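Local atomic coordinates of luciferase-like monooxygenase (Streptomyces bottropensis, PDB entry 4US5), a protein that probably acts as a flavin-dependent monooxygenase of the bacterial luciferase family, using molecular oxygen to oxidise an organic substrate. Residues B[86-91]-B[154-159]; B[139-144]-B[168-173]; B[292-297]-B[327-332]; B[221-226]-B[299-304]. All coordinates share one frame; numbering follows the deposited sequence. Where two conformers were deposited one is given.

Interaction 1 of 4, residues B[86-91]-B[154-159]; sequences SPLKVA and LPFTVS. With NA (sodium ion), chain I.
The phenyl ring of F156 meets L88 obliquely, with CE1 and CZ turned to the leucine, while V119 of the second subunit also packs on F156. This is packing on the outside of a TIM barrel: helix 87-100 is one of the outer barrel helices, and 154-159 belongs to the loop that runs from helix 134-147 to strand 167-172. L88 carries the contact with both branches of its fork. Its CD2 is 3.9 Å from F156 CE1, and the two side chains approach from opposite directions. The other branch, CD1, comes up to both methyls of V158, 3.9 Å from CG2 and 4.1 Å from CG1. With an alanine here both branches go, which is likely to open a gap between helix and loop and let the F156 ring shift. F156 CG lies between its backbone N and carbonyl carbon (chi1 54°), a crowded position that swings the ring toward the helix. About one helical turn on from L88, A91 CB sits 4.3 Å from V158 CG1. No hydrogen bond links 86-91 to 154-159; what joins them is apolar. At the start of the helix S86 acts as N-cap, its OG accepting weak bonds from L88 N and K89 N. That OG is also hydrogen-bonded to A122 O of the second subunit, and K89 NZ makes a salt bridge to E60 of the second subunit. The loop reaches the same subunit through a sodium ion, held by S159 OG at 2.7 Å together with H48 O, E51 O and N54 O of the second subunit.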
loop_
_atom_site.group_PDB
_atom_site.type_symbol
_atom_site.label_atom_id
_atom_site.label_comp_id
_atom_site.label_asym_id
_atom_site.label_seq_id
_atom_site.Cartn_x
_atom_site.Cartn_y
_atom_site.Cartn_z
ATOM N N SER B 86 -7.327 -6.546 -10.214
ATOM C CA SER B 86 -8.480 -7.275 -9.691
ATOM C C SER B 86 -9.279 -6.367 -8.780
ATOM O O SER B 86 -8.724 -5.792 -7.870
ATOM C CB SER B 86 -7.995 -8.486 -8.896
ATOM O OG SER B 86 -9.021 -8.991 -8.077
ATOM N N PRO B 87 -10.612 -6.263 -9.000
ATOM C CA PRO B 87 -11.416 -5.507 -8.059
ATOM C C PRO B 87 -11.385 -6.037 -6.621
ATOM O O PRO B 87 -11.519 -5.263 -5.698
ATOM C CB PRO B 87 -12.824 -5.580 -8.659
ATOM C CG PRO B 87 -12.572 -5.748 -10.125
ATOM C CD PRO B 87 -11.389 -6.652 -10.199
ATOM N N LEU B 88 -11.150 -7.337 -6.429
ATOM C CA LEU B 88 -11.037 -7.875 -5.094
ATOM C C LEU B 88 -9.765 -7.371 -4.402
ATOM O O LEU B 88 -9.783 -7.016 -3.241
ATOM C CB LEU B 88 -11.019 -9.388 -5.118
ATOM C CG LEU B 88 -10.763 -10.061 -3.771
ATOM C CD1 LEU B 88 -11.777 -9.635 -2.717
ATOM C CD2 LEU B 88 -10.761 -11.558 -3.958
ATOM N N LYS B 89 -8.672 -7.384 -5.131
ATOM C CA LYS B 89 -7.414 -6.841 -4.598
ATOM C C LYS B 89 -7.581 -5.408 -4.178
ATOM O O LYS B 89 -7.182 -5.023 -3.085
ATOM C CB LYS B 89 -6.306 -6.972 -5.626
ATOM C CG LYS B 89 -4.986 -6.304 -5.230
ATOM C CD LYS B 89 -4.464 -6.764 -3.887
ATOM C CE LYS B 89 -3.081 -6.161 -3.619
ATOM N NZ LYS B 89 -2.509 -6.611 -2.318
ATOM N N VAL B 90 -8.144 -4.582 -5.034
ATOM C CA VAL B 90 -8.379 -3.196 -4.667
ATOM C C VAL B 90 -9.249 -3.065 -3.405
ATOM O O VAL B 90 -8.972 -2.244 -2.522
ATOM C CB VAL B 90 -8.965 -2.404 -5.853
ATOM C CG1 VAL B 90 -9.317 -0.967 -5.455
ATOM C CG2 VAL B 90 -7.969 -2.378 -7.000
ATOM N N ALA B 91 -10.326 -3.842 -3.350
ATOM C CA ALA B 91 -11.202 -3.850 -2.191
ATOM C C ALA B 91 -10.446 -4.210 -0.915
ATOM O O ALA B 91 -10.609 -3.558 0.104
ATOM C CB ALA B 91 -12.369 -4.815 -2.421
ATOM N N LEU B 154 -21.310 -13.453 -1.440
ATOM C CA LEU B 154 -20.139 -14.092 -2.043
ATOM C C LEU B 154 -19.753 -15.334 -1.258
ATOM O O LEU B 154 -19.974 -15.394 -0.059
ATOM C CB LEU B 154 -18.974 -13.105 -2.081
ATOM C CG LEU B 154 -19.082 -12.029 -3.164
ATOM C CD1 LEU B 154 -18.176 -10.855 -2.824
ATOM C CD2 LEU B 154 -18.744 -12.624 -4.523
ATOM N N PRO B 155 -19.151 -16.327 -1.928
ATOM C CA PRO B 155 -18.736 -17.537 -1.211
ATOM C C PRO B 155 -17.540 -17.359 -0.227
ATOM O O PRO B 155 -17.166 -18.315 0.445
ATOM C CB PRO B 155 -18.354 -18.496 -2.343
ATOM C CG PRO B 155 -17.993 -17.621 -3.494
ATOM C CD PRO B 155 -18.862 -16.405 -3.372
ATOM N N PHE B 156 -16.964 -16.161 -0.141
ATOM C CA PHE B 156 -15.845 -15.920 0.769
ATOM C C PHE B 156 -15.926 -14.511 1.333
ATOM O O PHE B 156 -16.661 -13.677 0.806
ATOM C CB PHE B 156 -14.506 -16.163 0.048
ATOM C CG PHE B 156 -14.348 -15.377 -1.236
ATOM C CD1 PHE B 156 -14.051 -14.029 -1.200
ATOM C CD2 PHE B 156 -14.499 -15.990 -2.480
ATOM C CE1 PHE B 156 -13.919 -13.307 -2.365
ATOM C CE2 PHE B 156 -14.367 -15.270 -3.659
ATOM C CZ PHE B 156 -14.069 -13.910 -3.597
ATOM N N THR B 157 -15.163 -14.246 2.383
ATOM C CA THR B 157 -15.113 -12.908 2.996
ATOM C C THR B 157 -14.006 -12.035 2.410
ATOM O O THR B 157 -12.969 -12.524 1.953
ATOM C CB THR B 157 -14.926 -12.999 4.520
ATOM O OG1 THR B 157 -13.668 -13.636 4.828
ATOM C CG2 THR B 157 -16.085 -13.795 5.139
ATOM N N VAL B 158 -14.225 -10.732 2.445
ATOM C CA VAL B 158 -13.248 -9.776 2.003
ATOM C C VAL B 158 -12.576 -9.193 3.243
ATOM O O VAL B 158 -13.148 -8.340 3.944
ATOM C CB VAL B 158 -13.903 -8.684 1.143
ATOM C CG1 VAL B 158 -12.878 -7.672 0.694
ATOM C CG2 VAL B 158 -14.583 -9.331 -0.076
ATOM N N SER B 159 -11.371 -9.666 3.521
ATOM C CA SER B 159 -10.629 -9.220 4.678
ATOM C C SER B 159 -10.003 -7.870 4.474
ATOM O O SER B 159 -9.676 -7.487 3.353
ATOM C CB SER B 159 -9.478 -10.169 4.980
ATOM O OG SER B 159 -9.894 -11.485 5.073
HETATM NA NA NA I . -7.598 -12.708 5.823
#

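Interaction 2 of 4, residues B[139-144]-B[168-173]; sequences RRLEQL and LWLLGA
L144 and L168 make the closer of two leucine pairs that seat helix 134-147 on the outer face of strand 167-172, a helix-on-strand packing of the TIM barrel in which this helix belongs to the connection between strands 105-110 and 167-172. The apolar pairs form the whole contact. L144 CD2 lies 3.7 Å from L168 CD2, the two side chains running alongside one another in opposite senses. About one helical turn earlier, L141 CD2 and L170 CD1 meet at a looser 4.2 Å, the side chains crossing at a slant. L170 starts off to one side of the helix, but with CG anti to the backbone N (chi1 -178°) its tip comes round to L141. I109 and L107 of strand 105-110 and L184 of helix 175-184 also pack on this patch.

The polar bonds of both segments go to other partners. Backbone pairs hold the strand in the sheet, W169 with L107 and I109, L170 with P187 and A189, while R140 salt-bridges to D136 and to D125 of the second subunit. W169 points away from the helix; its ring meets W44 edge-to-face, and NE1 is hydrogen-bonded to O2S of a buffer molecule probably brought in by crystallisation.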
loop_
_atom_site.group_PDB
_atom_site.type_symbol
_atom_site.label_atom_id
_atom_site.label_comp_id
_atom_site.label_asym_id
_atom_site.label_seq_id
_atom_site.Cartn_x
_atom_site.Cartn_y
_atom_site.Cartn_z
ATOM N N ARG B 139 -18.065 -2.195 -15.330
ATOM C CA ARG B 139 -18.246 -3.536 -14.798
ATOM C C ARG B 139 -17.339 -3.823 -13.583
ATOM O O ARG B 139 -17.779 -4.396 -12.589
ATOM C CB ARG B 139 -17.938 -4.568 -15.868
ATOM C CG ARG B 139 -18.333 -5.996 -15.503
ATOM C CD ARG B 139 -17.751 -7.035 -16.446
ATOM N NE ARG B 139 -18.275 -6.928 -17.819
ATOM C CZ ARG B 139 -19.354 -7.579 -18.287
ATOM N NH1 ARG B 139 -20.064 -8.387 -17.501
ATOM N NH2 ARG B 139 -19.734 -7.414 -19.550
ATOM N N ARG B 140 -16.075 -3.456 -13.696
ATOM C CA ARG B 140 -15.122 -3.613 -12.570
ATOM C C ARG B 140 -15.562 -2.806 -11.372
ATOM O O ARG B 140 -15.465 -3.239 -10.234
ATOM C CB ARG B 140 -13.735 -3.155 -12.992
ATOM C CG ARG B 140 -12.990 -4.126 -13.837
ATOM C CD ARG B 140 -11.751 -3.483 -14.450
ATOM N NE ARG B 140 -11.124 -4.440 -15.321
ATOM C CZ ARG B 140 -10.282 -5.373 -14.934
ATOM N NH1 ARG B 140 -9.831 -5.415 -13.701
ATOM N NH2 ARG B 140 -9.847 -6.247 -15.816
ATOM N N LEU B 141 -16.085 -1.633 -11.643
ATOM C CA LEU B 141 -16.554 -0.752 -10.614
ATOM C C LEU B 141 -17.758 -1.356 -9.857
ATOM O O LEU B 141 -17.853 -1.239 -8.638
ATOM C CB LEU B 141 -16.890 0.601 -11.259
ATOM C CG LEU B 141 -17.122 1.841 -10.433
ATOM C CD1 LEU B 141 -16.054 2.066 -9.389
ATOM C CD2 LEU B 141 -17.188 3.034 -11.391
ATOM N N GLU B 142 -18.642 -2.025 -10.577
ATOM C CA GLU B 142 -19.738 -2.777 -9.947
ATOM C C GLU B 142 -19.213 -3.936 -9.124
ATOM O O GLU B 142 -19.706 -4.213 -8.041
ATOM C CB GLU B 142 -20.696 -3.400 -11.008
ATOM C CG GLU B 142 -22.168 -3.260 -10.609
ATOM C CD GLU B 142 -22.708 -1.909 -10.970
ATOM O OE1 GLU B 142 -23.232 -1.764 -12.111
ATOM O OE2 GLU B 142 -22.618 -1.006 -10.103
ATOM N N GLN B 143 -18.246 -4.656 -9.673
ATOM C CA GLN B 143 -17.624 -5.753 -8.941
ATOM C C GLN B 143 -16.977 -5.252 -7.645
ATOM O O GLN B 143 -17.081 -5.876 -6.597
ATOM C CB GLN B 143 -16.530 -6.391 -9.762
ATOM C CG GLN B 143 -16.932 -7.315 -10.875
ATOM C CD GLN B 143 -15.697 -7.996 -11.437
ATOM O OE1 GLN B 143 -14.971 -7.408 -12.236
ATOM N NE2 GLN B 143 -15.404 -9.202 -10.956
ATOM N N LEU B 144 -16.283 -4.128 -7.740
ATOM C CA LEU B 144 -15.631 -3.519 -6.564
ATOM C C LEU B 144 -16.673 -3.193 -5.514
ATOM O O LEU B 144 -16.497 -3.478 -4.350
ATOM C CB LEU B 144 -14.873 -2.266 -6.995
ATOM C CG LEU B 144 -14.245 -1.413 -5.909
ATOM C CD1 LEU B 144 -13.323 -2.244 -5.026
ATOM C CD2 LEU B 144 -13.482 -0.275 -6.576
ATOM N N LEU B 168 -16.382 5.392 -2.203
ATOM C CA LEU B 168 -16.123 5.261 -3.639
ATOM C C LEU B 168 -16.378 6.568 -4.387
ATOM O O LEU B 168 -17.485 7.145 -4.291
ATOM C CB LEU B 168 -17.042 4.210 -4.246
ATOM C CG LEU B 168 -16.587 2.752 -4.257
ATOM C CD1 LEU B 168 -17.631 1.874 -4.940
ATOM C CD2 LEU B 168 -15.225 2.562 -4.947
ATOM N N TRP B 169 -15.414 7.001 -5.186
ATOM C CA TRP B 169 -15.541 8.168 -6.053
ATOM C C TRP B 169 -15.119 7.796 -7.468
ATOM O O TRP B 169 -14.171 7.013 -7.665
ATOM C CB TRP B 169 -14.636 9.326 -5.581
ATOM C CG TRP B 169 -15.149 10.089 -4.420
ATOM C CD1 TRP B 169 -15.136 9.679 -3.105
ATOM C CD2 TRP B 169 -15.749 11.385 -4.420
ATOM N NE1 TRP B 169 -15.683 10.621 -2.314
ATOM C CE2 TRP B 169 -16.054 11.697 -3.084
ATOM C CE3 TRP B 169 -16.097 12.298 -5.418
ATOM C CZ2 TRP B 169 -16.671 12.871 -2.725
ATOM C CZ3 TRP B 169 -16.669 13.479 -5.047
ATOM C CH2 TRP B 169 -16.984 13.749 -3.716
ATOM N N LEU B 170 -15.777 8.379 -8.463
ATOM C CA LEU B 170 -15.348 8.213 -9.848
ATOM C C LEU B 170 -14.739 9.512 -10.331
ATOM O O LEU B 170 -15.341 10.584 -10.195
ATOM C CB LEU B 170 -16.512 7.835 -10.751
ATOM C CG LEU B 170 -16.149 7.591 -12.201
ATOM C CD1 LEU B 170 -15.068 6.518 -12.317
ATOM C CD2 LEU B 170 -17.375 7.149 -12.997
ATOM N N LEU B 171 -13.539 9.399 -10.877
ATOM C CA LEU B 171 -12.849 10.527 -11.476
ATOM C C LEU B 171 -12.993 10.406 -12.958
ATOM O O LEU B 171 -12.777 9.326 -13.528
ATOM C CB LEU B 171 -11.355 10.521 -11.128
ATOM C CG LEU B 171 -11.003 11.045 -9.736
ATOM C CD1 LEU B 171 -11.476 10.083 -8.622
ATOM C CD2 LEU B 171 -9.518 11.261 -9.656
ATOM N N GLY B 172 -13.325 11.512 -13.601
ATOM C CA GLY B 172 -13.409 11.508 -15.084
ATOM C C GLY B 172 -12.939 12.786 -15.728
ATOM O O GLY B 172 -12.752 13.836 -15.055
ATOM N N ALA B 173 -12.784 12.728 -17.046
ATOM C CA ALA B 173 -12.406 13.873 -17.841
ATOM C C ALA B 173 -13.121 13.803 -19.198
ATOM O O ALA B 173 -12.535 14.121 -20.228
ATOM C CB ALA B 173 -10.924 13.872 -18.040
#

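Interaction 3 of 4, residues B[292-297]-B[327-332]; sequences DRVRDQ and RLLAEA
R295 and V294 of helix 291-305 meet A332 and L329 near the end of helix 319-332. V294 CG2 touches L329 CD2 at 3.7 Å, the two side chains crossing at about a right angle. Beside them R295 CB faces A332 CB at 4.2 Å, and further along its chain CD lies 3.6 Å from A332 O. A water carries the contact on: it accepts from R295 NH1 at 2.8 Å and donates to A332 O at 2.6 Å.

Behind this shell an acidic pair sets the guanidinium group. The bend at chi3 (64°) brings NE and NH2 round side-on to D296 OD1, 3.1 and 3.0 Å away and almost in the guanidinium plane; both reach it from one face of the carboxylate, tilted out of its plane by 38° and 25°. D292 OD1 adds only charge to NH1 from well outside the guanidinium plane, with D292 CA over one guanidinium face. A leucine here would lack these nitrogens and would probably leave the water without this donor and both carboxylates without their shared positive partner.

V294 also packs on C229 of strand 221-229 and V287 of strand 286-289, while L329 reaches V227, both outer helices lying against the barrel wall.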
loop_
_atom_site.group_PDB
_atom_site.type_symbol
_atom_site.label_atom_id
_atom_site.label_comp_id
_atom_site.label_asym_id
_atom_site.label_seq_id
_atom_site.Cartn_x
_atom_site.Cartn_y
_atom_site.Cartn_z
ATOM N N ASP B 292 -7.340 37.084 -4.821
ATOM C CA ASP B 292 -8.655 37.594 -5.248
ATOM C C ASP B 292 -9.006 37.121 -6.641
ATOM O O ASP B 292 -10.129 36.724 -6.890
ATOM C CB ASP B 292 -8.698 39.128 -5.209
ATOM C CG ASP B 292 -8.858 39.673 -3.810
ATOM O OD1 ASP B 292 -9.025 38.872 -2.843
ATOM O OD2 ASP B 292 -8.744 40.911 -3.665
ATOM N N ARG B 293 -8.061 37.162 -7.555
ATOM C CA ARG B 293 -8.350 36.792 -8.949
ATOM C C ARG B 293 -8.713 35.305 -9.044
ATOM O O ARG B 293 -9.703 34.947 -9.676
ATOM C CB ARG B 293 -7.177 37.090 -9.886
ATOM C CG ARG B 293 -7.467 36.701 -11.334
ATOM C CD ARG B 293 -6.266 36.761 -12.271
ATOM N NE ARG B 293 -5.732 38.100 -12.339
ATOM C CZ ARG B 293 -6.284 39.102 -13.028
ATOM N NH1 ARG B 293 -7.409 38.918 -13.728
ATOM N NH2 ARG B 293 -5.706 40.305 -13.013
ATOM N N VAL B 294 -7.903 34.453 -8.418
ATOM C CA VAL B 294 -8.178 33.014 -8.486
ATOM C C VAL B 294 -9.474 32.692 -7.744
ATOM O O VAL B 294 -10.257 31.914 -8.227
ATOM C CB VAL B 294 -6.984 32.093 -8.090
ATOM C CG1 VAL B 294 -5.708 32.551 -8.790
ATOM C CG2 VAL B 294 -6.781 32.086 -6.608
ATOM N N ARG B 295 -9.735 33.358 -6.616
ATOM C CA ARG B 295 -10.966 33.115 -5.850
ATOM C C ARG B 295 -12.185 33.412 -6.724
ATOM O O ARG B 295 -13.113 32.599 -6.846
ATOM C CB ARG B 295 -10.991 33.986 -4.586
ATOM C CG ARG B 295 -12.278 33.874 -3.780
ATOM C CD ARG B 295 -12.474 35.094 -2.868
ATOM N NE ARG B 295 -12.640 36.309 -3.657
ATOM C CZ ARG B 295 -12.437 37.551 -3.229
ATOM N NH1 ARG B 295 -12.033 37.795 -1.988
ATOM N NH2 ARG B 295 -12.634 38.570 -4.058
ATOM N N ASP B 296 -12.143 34.562 -7.388
ATOM C CA ASP B 296 -13.297 34.981 -8.211
ATOM C C ASP B 296 -13.504 34.034 -9.386
ATOM O O ASP B 296 -14.637 33.627 -9.680
ATOM C CB ASP B 296 -13.099 36.417 -8.704
ATOM C CG ASP B 296 -13.197 37.448 -7.591
ATOM O OD1 ASP B 296 -13.627 37.110 -6.459
ATOM O OD2 ASP B 296 -12.823 38.603 -7.836
ATOM N N GLN B 297 -12.423 33.679 -10.073
ATOM C CA GLN B 297 -12.512 32.781 -11.216
ATOM C C GLN B 297 -13.050 31.418 -10.789
ATOM O O GLN B 297 -13.936 30.834 -11.430
ATOM C CB GLN B 297 -11.139 32.632 -11.877
ATOM C CG GLN B 297 -11.095 31.696 -13.064
ATOM C CD GLN B 297 -11.886 32.228 -14.275
ATOM O OE1 GLN B 297 -11.379 33.031 -15.044
ATOM N NE2 GLN B 297 -13.132 31.779 -14.425
ATOM N N ARG B 327 -1.632 27.842 0.997
ATOM C CA ARG B 327 -1.918 28.711 2.140
ATOM C C ARG B 327 -2.790 29.895 1.727
ATOM O O ARG B 327 -3.777 30.194 2.361
ATOM C CB ARG B 327 -0.624 29.274 2.714
ATOM C CG ARG B 327 0.066 28.360 3.655
ATOM C CD ARG B 327 0.905 29.182 4.645
ATOM N NE ARG B 327 1.912 28.362 5.259
ATOM C CZ ARG B 327 1.733 27.721 6.409
ATOM N NH1 ARG B 327 0.580 27.833 7.063
ATOM N NH2 ARG B 327 2.714 26.964 6.906
ATOM N N LEU B 328 -2.420 30.528 0.641
ATOM C CA LEU B 328 -3.171 31.705 0.140
ATOM C C LEU B 328 -4.572 31.327 -0.284
ATOM O O LEU B 328 -5.543 32.052 -0.004
ATOM C CB LEU B 328 -2.432 32.358 -1.020
ATOM C CG LEU B 328 -1.127 33.046 -0.712
ATOM C CD1 LEU B 328 -0.418 33.391 -2.004
ATOM C CD2 LEU B 328 -1.330 34.297 0.169
ATOM N N LEU B 329 -4.726 30.136 -0.881
ATOM C CA LEU B 329 -6.050 29.656 -1.249
ATOM C C LEU B 329 -6.962 29.382 -0.039
ATOM O O LEU B 329 -8.150 29.699 -0.063
ATOM C CB LEU B 329 -5.961 28.374 -2.113
ATOM C CG LEU B 329 -5.540 28.534 -3.549
ATOM C CD1 LEU B 329 -5.220 27.160 -4.170
ATOM C CD2 LEU B 329 -6.649 29.239 -4.315
ATOM N N ALA B 330 -6.421 28.749 0.991
ATOM C CA ALA B 330 -7.180 28.498 2.177
ATOM C C ALA B 330 -7.727 29.820 2.751
ATOM O O ALA B 330 -8.862 29.869 3.228
ATOM C CB ALA B 330 -6.331 27.803 3.223
ATOM N N GLU B 331 -6.886 30.828 2.783
ATOM C CA GLU B 331 -7.272 32.173 3.320
ATOM C C GLU B 331 -8.337 32.813 2.389
ATOM O O GLU B 331 -9.378 33.265 2.840
ATOM C CB GLU B 331 -6.031 33.057 3.400
ATOM C CG GLU B 331 -6.265 34.474 3.937
ATOM C CD GLU B 331 -5.007 35.370 3.860
ATOM O OE1 GLU B 331 -4.066 35.088 3.069
ATOM O OE2 GLU B 331 -4.975 36.387 4.590
ATOM N N ALA B 332 -8.120 32.722 1.089
ATOM C CA ALA B 332 -9.094 33.286 0.143
ATOM C C ALA B 332 -10.467 32.637 0.215
ATOM O O ALA B 332 -11.488 33.309 0.041
ATOM C CB ALA B 332 -8.546 33.208 -1.270
HETATM O O HOH W 1 -11.625 35.948 0.128
#

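Interaction 4 of 4, residues B[221-226]-B[299-304]; sequences PILSVV and TKMADA
M301 and L223 form one half of the close part of this contact, M301 and V225 the other: one side chain of helix 291-305 spans two residues on the same side of strand 221-229. The residue is a selenomethionine, with selenium in the place of sulfur. Its root meets the first partner, L223 CD2 lying 4.0 Å from M301 CB where the side chains cross at about a right angle. Its far end serves the second, M301 CE coming to 4.0 Å from V225 CG1 as the two side chains pass alongside, pointing contrary ways. The bend at chi3 (71°) carries the terminal methyl round to that valine, and L223 holds its CG opposite the backbone N (chi1 -165°), sending the fork out to the helix. Elsewhere in the core, V287 of strand 286-289, W283 and H192 also pack on M301, and T199 of helix 199-209 on L223.

Away from M301 the fit is looser. A302 CA lies 7.3 Å from L223 CA, the nearest such pair, yet A302 CB comes no nearer than 5.7 Å, to L223 CD2. K300 and D303 lie on the exposed side of the helix. No hydrogen bond crosses between the segments; the strand's backbone is instead engaged with its parallel neighbours, I222 with Y188 and Y190, L223 with E309 and G311. A strand flanked by parallel strands, with a helix laid over its outer surface through a few apolar side chains, is the repeating architecture of the TIM barrel to which the luciferase-like monooxygenases belong.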
loop_
_atom_site.group_PDB
_atom_site.type_symbol
_atom_site.label_atom_id
_atom_site.label_comp_id
_atom_site.label_asym_id
_atom_site.label_seq_id
_atom_site.Cartn_x
_atom_site.Cartn_y
_atom_site.Cartn_z
ATOM N N PRO B 221 -20.680 16.504 -6.715
ATOM C CA PRO B 221 -19.672 16.880 -7.684
ATOM C C PRO B 221 -18.467 17.608 -7.068
ATOM O O PRO B 221 -18.629 18.548 -6.274
ATOM C CB PRO B 221 -20.448 17.804 -8.660
ATOM C CG PRO B 221 -21.801 18.043 -8.054
ATOM C CD PRO B 221 -21.768 17.500 -6.665
ATOM N N ILE B 222 -17.279 17.206 -7.502
ATOM C CA ILE B 222 -16.040 17.914 -7.239
ATOM C C ILE B 222 -15.475 18.358 -8.589
ATOM O O ILE B 222 -15.525 17.600 -9.564
ATOM C CB ILE B 222 -15.012 16.961 -6.550
ATOM C CG1 ILE B 222 -15.426 16.754 -5.099
ATOM C CG2 ILE B 222 -13.598 17.505 -6.643
ATOM C CD1 ILE B 222 -14.485 15.857 -4.309
ATOM N N LEU B 223 -14.898 19.547 -8.635
ATOM C CA LEU B 223 -14.175 20.001 -9.795
ATOM C C LEU B 223 -12.663 20.012 -9.510
ATOM O O LEU B 223 -12.225 20.707 -8.596
ATOM C CB LEU B 223 -14.631 21.407 -10.137
ATOM C CG LEU B 223 -14.279 21.971 -11.497
ATOM C CD1 LEU B 223 -14.883 21.132 -12.607
ATOM C CD2 LEU B 223 -14.752 23.409 -11.580
ATOM N N SER B 224 -11.901 19.200 -10.240
ATOM C CA SER B 224 -10.452 19.208 -10.120
ATOM C C SER B 224 -9.860 20.226 -11.045
ATOM O O SER B 224 -10.136 20.222 -12.258
ATOM C CB SER B 224 -9.860 17.828 -10.351
ATOM O OG SER B 224 -10.396 16.946 -9.395
ATOM N N VAL B 225 -9.031 21.082 -10.480
ATOM C CA VAL B 225 -8.485 22.244 -11.147
ATOM C C VAL B 225 -7.020 22.378 -10.781
ATOM O O VAL B 225 -6.646 22.143 -9.642
ATOM C CB VAL B 225 -9.202 23.550 -10.726
ATOM C CG1 VAL B 225 -10.558 23.667 -11.404
ATOM C CG2 VAL B 225 -9.344 23.661 -9.213
ATOM N N VAL B 226 -6.208 22.784 -11.753
ATOM C CA VAL B 226 -4.893 23.282 -11.489
ATOM C C VAL B 226 -4.980 24.747 -11.096
ATOM O O VAL B 226 -5.678 25.575 -11.755
ATOM C CB VAL B 226 -3.980 23.131 -12.711
ATOM C CG1 VAL B 226 -2.726 23.953 -12.570
ATOM C CG2 VAL B 226 -3.626 21.694 -12.924
ATOM N N THR B 299 -14.713 30.559 -8.086
ATOM C CA THR B 299 -16.077 30.639 -7.579
ATOM C C THR B 299 -17.105 30.622 -8.739
ATOM O O THR B 299 -18.127 29.941 -8.660
ATOM C CB THR B 299 -16.263 31.874 -6.677
ATOM O OG1 THR B 299 -15.439 31.725 -5.518
ATOM C CG2 THR B 299 -17.716 31.990 -6.220
ATOM N N LYS B 300 -16.818 31.357 -9.811
ATOM C CA LYS B 300 -17.667 31.322 -11.016
ATOM C C LYS B 300 -17.792 29.893 -11.513
ATOM O O LYS B 300 -18.896 29.425 -11.869
ATOM C CB LYS B 300 -17.076 32.190 -12.116
ATOM C CG LYS B 300 -17.178 33.696 -11.895
ATOM C CD LYS B 300 -16.816 34.465 -13.173
ATOM C CE LYS B 300 -17.024 35.975 -13.056
ATOM N NZ LYS B 300 -16.456 36.740 -14.212
HETATM N N MSE B 301 -16.658 29.180 -11.533
HETATM C CA MSE B 301 -16.617 27.826 -12.066
HETATM C C MSE B 301 -17.383 26.891 -11.191
HETATM O O MSE B 301 -18.153 26.057 -11.670
HETATM C CB MSE B 301 -15.158 27.375 -12.224
HETATM C CG MSE B 301 -14.475 28.177 -13.331
HETATM SE SE MSE B 301 -12.548 27.971 -13.257
HETATM C CE MSE B 301 -12.488 26.119 -13.870
ATOM N N ALA B 302 -17.207 27.030 -9.892
ATOM C CA ALA B 302 -17.968 26.224 -8.932
ATOM C C ALA B 302 -19.498 26.468 -8.990
ATOM O O ALA B 302 -20.279 25.523 -8.960
ATOM C CB ALA B 302 -17.443 26.434 -7.535
ATOM N N ASP B 303 -19.902 27.730 -9.084
ATOM C CA ASP B 303 -21.319 28.079 -9.185
ATOM C C ASP B 303 -21.916 27.432 -10.415
ATOM O O ASP B 303 -22.998 26.849 -10.359
ATOM C CB ASP B 303 -21.512 29.599 -9.281
ATOM C CG ASP B 303 -21.269 30.305 -7.984
ATOM O OD1 ASP B 303 -21.237 29.665 -6.930
ATOM O OD2 ASP B 303 -21.080 31.537 -8.006
ATOM N N ALA B 304 -21.202 27.540 -11.542
ATOM C CA ALA B 304 -21.709 27.030 -12.802
ATOM C C ALA B 304 -21.849 25.514 -12.840
ATOM O O ALA B 304 -22.761 24.990 -13.470
ATOM C CB ALA B 304 -20.846 27.508 -13.953
#

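Interactions 1 and 2 touch directly: L144 CD1 lies 3.8 Å from A91 CB and 3.6 Å from P87 O, joining helices 87-100 and 134-147. Interactions 2 and 4 reach the same barrel sheet, their centres about 21 Å apart, and meet where W169 CZ3 comes within 3.3 Å of I222 CD1. Interactions 3 and 4 use successive parts of helix 291-305, centres about 13 Å apart. Interactions 1 and 3 lie on opposite sides of the chain's centre, about 42 Å between their own centres. The second subunit meets interaction 1, with the sodium ion, and interaction 2 through R140, whereas no other subunit touches interactions 3 and 4.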